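Local structure of hypothetical protein (Bacteroides caccae, 4M8R) at residues E247-F252 with V283-N288. The protein is of unknown function but probably pairs an N-terminal Ig-like domain with a WD40-like beta-propeller domain. Numbering follows the deposited sequence.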
ATOM      1  N   GLU A 247      17.589 -11.458  33.968  1.00 78.35           N
ATOM      2  CA  GLU A 247      17.243 -11.040  35.323  1.00 80.81           C
ATOM      3  C   GLU A 247      17.349  -9.528  35.436  1.00 77.95           C
ATOM      4  O   GLU A 247      18.051  -8.881  34.653  1.00 73.95           O
ATOM      5  CB  GLU A 247      18.171 -11.678  36.363  1.00 88.14           C
ATOM      6  CG  GLU A 247      17.570 -12.837  37.143  1.00 93.44           C
ATOM      7  CD  GLU A 247      17.780 -14.175  36.467  1.00 95.58           C
ATOM      8  OE1 GLU A 247      17.090 -14.439  35.461  1.00 96.29           O
ATOM      9  OE2 GLU A 247      18.628 -14.960  36.953  1.00 95.24           O
ATOM     10  N   LEU A 248      16.640  -8.977  36.417  1.00 78.83           N
ATOM     11  CA  LEU A 248      16.777  -7.574  36.774  1.00 79.73           C
ATOM     12  C   LEU A 248      18.140  -7.356  37.426  1.00 85.51           C
ATOM     13  O   LEU A 248      18.701  -8.286  38.015  1.00 88.89           O
ATOM     14  CB  LEU A 248      15.680  -7.162  37.751  1.00 79.34           C
ATOM     15  CG  LEU A 248      14.257  -7.171  37.207  1.00 77.29           C
ATOM     16  CD1 LEU A 248      13.249  -7.090  38.344  1.00 78.24           C
ATOM     17  CD2 LEU A 248      14.064  -6.026  36.225  1.00 75.63           C
ATOM     18  N   PRO A 249      18.681  -6.128  37.335  1.00 86.38           N
ATOM     19  CA  PRO A 249      19.946  -5.861  38.023  1.00 90.29           C
ATOM     20  C   PRO A 249      19.792  -5.961  39.542  1.00 92.47           C
ATOM     21  O   PRO A 249      18.676  -5.829  40.056  1.00 88.80           O
ATOM     22  CB  PRO A 249      20.292  -4.422  37.604  1.00 90.39           C
ATOM     23  CG  PRO A 249      19.367  -4.077  36.479  1.00 85.65           C
ATOM     24  CD  PRO A 249      18.151  -4.929  36.664  1.00 84.38           C
ATOM     25  N   GLU A 250      20.901  -6.199  40.244  1.00 96.05           N
ATOM     26  CA  GLU A 250      20.881  -6.338  41.704  1.00 98.68           C
ATOM     27  C   GLU A 250      20.159  -5.172  42.373  1.00 97.94           C
ATOM     28  O   GLU A 250      20.359  -4.016  41.999  1.00 95.38           O
ATOM     29  CB  GLU A 250      22.295  -6.436  42.266  1.00103.86           C
ATOM     30  CG  GLU A 250      22.886  -7.836  42.238  1.00107.02           C
ATOM     31  CD  GLU A 250      24.146  -7.945  43.079  1.00112.68           C
ATOM     32  OE1 GLU A 250      24.808  -6.909  43.305  1.00114.38           O
ATOM     33  OE2 GLU A 250      24.472  -9.068  43.516  1.00116.70           O
ATOM     34  N   GLY A 251      19.308  -5.493  43.347  1.00 98.80           N
ATOM     35  CA  GLY A 251      18.566  -4.490  44.104  1.00 99.19           C
ATOM     36  C   GLY A 251      17.132  -4.337  43.639  1.00 97.71           C
ATOM     37  O   GLY A 251      16.229  -4.151  44.453  1.00100.61           O
ATOM     38  N   PHE A 252      16.917  -4.426  42.329  1.00 94.44           N
ATOM     39  CA  PHE A 252      15.610  -4.141  41.748  1.00 90.64           C
ATOM     40  C   PHE A 252      14.625  -5.298  41.848  1.00 89.83           C
ATOM     41  O   PHE A 252      15.012  -6.462  41.756  1.00 91.21           O
ATOM     42  CB  PHE A 252      15.760  -3.699  40.291  1.00 88.52           C
ATOM     43  CG  PHE A 252      16.399  -2.351  40.143  1.00 88.53           C
ATOM     44  CD1 PHE A 252      15.623  -1.201  40.119  1.00 86.56           C
ATOM     45  CD2 PHE A 252      17.781  -2.229  40.054  1.00 89.38           C
ATOM     46  CE1 PHE A 252      16.210   0.046  39.994  1.00 86.61           C
ATOM     47  CE2 PHE A 252      18.375  -0.985  39.927  1.00 89.07           C
ATOM     48  CZ  PHE A 252      17.588   0.154  39.898  1.00 88.04           C
ATOM     49  N   VAL A 283      14.588   6.125  38.822  1.00 84.70           N
ATOM     50  CA  VAL A 283      15.753   6.024  37.936  1.00 82.81           C
ATOM     51  C   VAL A 283      15.329   5.604  36.528  1.00 78.03           C
ATOM     52  O   VAL A 283      14.354   4.868  36.369  1.00 74.69           O
ATOM     53  CB  VAL A 283      16.803   5.018  38.459  1.00 84.49           C
ATOM     54  CG1 VAL A 283      17.379   5.488  39.786  1.00 88.77           C
ATOM     55  CG2 VAL A 283      16.215   3.618  38.592  1.00 83.17           C
ATOM     56  N   PRO A 284      16.062   6.071  35.504  1.00 76.22           N
ATOM     57  CA  PRO A 284      15.845   5.560  34.159  1.00 75.03           C
ATOM     58  C   PRO A 284      16.513   4.199  33.984  1.00 75.30           C
ATOM     59  O   PRO A 284      17.630   3.988  34.470  1.00 76.53           O
ATOM     60  CB  PRO A 284      16.498   6.618  33.267  1.00 74.70           C
ATOM     61  CG  PRO A 284      17.521   7.273  34.119  1.00 77.43           C
ATOM     62  CD  PRO A 284      17.133   7.080  35.553  1.00 78.69           C
HETATM   63  N   MSE A 285      15.824   3.288  33.303  1.00 72.38           N
HETATM   64  CA  MSE A 285      16.308   1.928  33.097  1.00 72.19           C
HETATM   65  C   MSE A 285      16.092   1.575  31.655  1.00 69.20           C
HETATM   66  O   MSE A 285      14.977   1.699  31.144  1.00 67.87           O
HETATM   67  CB  MSE A 285      15.531   1.028  34.058  1.00 73.42           C
HETATM   68  CG  MSE A 285      15.506  -0.453  33.684  1.00 73.49           C
HETATM   69 SE   MSE A 285      16.891  -1.440  34.669  0.75 80.71          SE
HETATM   70  CE  MSE A 285      16.294  -1.087  36.510  1.00 81.64           C
ATOM     71  N   LEU A 286      17.153   1.134  30.984  1.00 69.29           N
ATOM     72  CA  LEU A 286      17.060   0.702  29.592  1.00 67.44           C
ATOM     73  C   LEU A 286      16.993  -0.817  29.496  1.00 67.01           C
ATOM     74  O   LEU A 286      17.536  -1.531  30.348  1.00 70.01           O
ATOM     75  CB  LEU A 286      18.250   1.221  28.788  1.00 68.66           C
ATOM     76  CG  LEU A 286      18.406   2.741  28.732  1.00 69.51           C
ATOM     77  CD1 LEU A 286      19.635   3.115  27.916  1.00 71.07           C
ATOM     78  CD2 LEU A 286      17.159   3.395  28.155  1.00 68.05           C
ATOM     79  N   TYR A 287      16.316  -1.304  28.460  1.00 63.28           N
ATOM     80  CA  TYR A 287      16.191  -2.737  28.223  1.00 62.81           C
ATOM     81  C   TYR A 287      16.469  -3.054  26.759  1.00 62.04           C
ATOM     82  O   TYR A 287      15.871  -2.467  25.861  1.00 60.13           O
ATOM     83  CB  TYR A 287      14.805  -3.231  28.637  1.00 60.56           C
ATOM     84  CG  TYR A 287      14.489  -4.652  28.214  1.00 60.40           C
ATOM     85  CD1 TYR A 287      15.016  -5.740  28.902  1.00 62.34           C
ATOM     86  CD2 TYR A 287      13.656  -4.907  27.131  1.00 58.46           C
ATOM     87  CE1 TYR A 287      14.723  -7.040  28.519  1.00 61.75           C
ATOM     88  CE2 TYR A 287      13.361  -6.203  26.741  1.00 57.89           C
ATOM     89  CZ  TYR A 287      13.893  -7.264  27.438  1.00 59.30           C
ATOM     90  OH  TYR A 287      13.595  -8.551  27.052  1.00 58.69           O
ATOM     91  N   ASN A 288      17.393  -3.982  26.543  1.00 66.76           N
ATOM     92  CA  ASN A 288      17.736  -4.484  25.221  1.00 68.67           C
ATOM     93  C   ASN A 288      17.384  -5.965  25.206  1.00 67.70           C
ATOM     94  O   ASN A 288      17.936  -6.730  25.997  1.00 66.44           O
ATOM     95  CB  ASN A 288      19.235  -4.282  24.966  1.00 73.80           C
ATOM     96  CG  ASN A 288      19.651  -4.636  23.547  1.00 76.49           C
ATOM     97  OD1 ASN A 288      19.003  -5.428  22.865  1.00 78.50           O
ATOM     98  ND2 ASN A 288      20.758  -4.057  23.103  1.00 80.07           N
TER
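A Met-aromatic contact pins a type II beta turn, Pro249 to Phe252, onto one face of strand 282-288 in the WD40-like domain, with Phe252 and the selenomethionine Met285 at its centre. The Met285 methyl sits almost squarely over the Phe252 ring: CE lies 3.6 Å from the ring centroid and only 9° off the normal, a CH-pi contact. Met285 SE stands further back above the same face, at a distance of 5.4 Å from the Phe252 ring centroid, so the methyl does the touching. Met285 leaves the strand with CG anti to the backbone N (chi1 159°), and bends at chi2 and chi3 bring the methyl round to the ring. Val283, two residues earlier, meets the same ring at its edge, with CG2 3.8 Å from Phe252 CE1. The Pro249 ring brings its CG to 4.0 Å from Met285 SE, so both ends of the turn bear on the one selenomethionine. A backbone hydrogen bond from Phe252 N to Pro249 O, 3.2 Å, closes the turn, and that carbonyl oxygen also lies at the ring edge, in its plane. Ala275 and Val295, on the flanking strands, touch Phe252 as well. A serine in place of Phe252 would probably leave the Met285 methyl without its aromatic face and open a gap beside Val283. No hydrogen bond links 247-252 to 283-288, so between these two segments the turn probably rests on strand 282-288 through apolar and CH-pi contact.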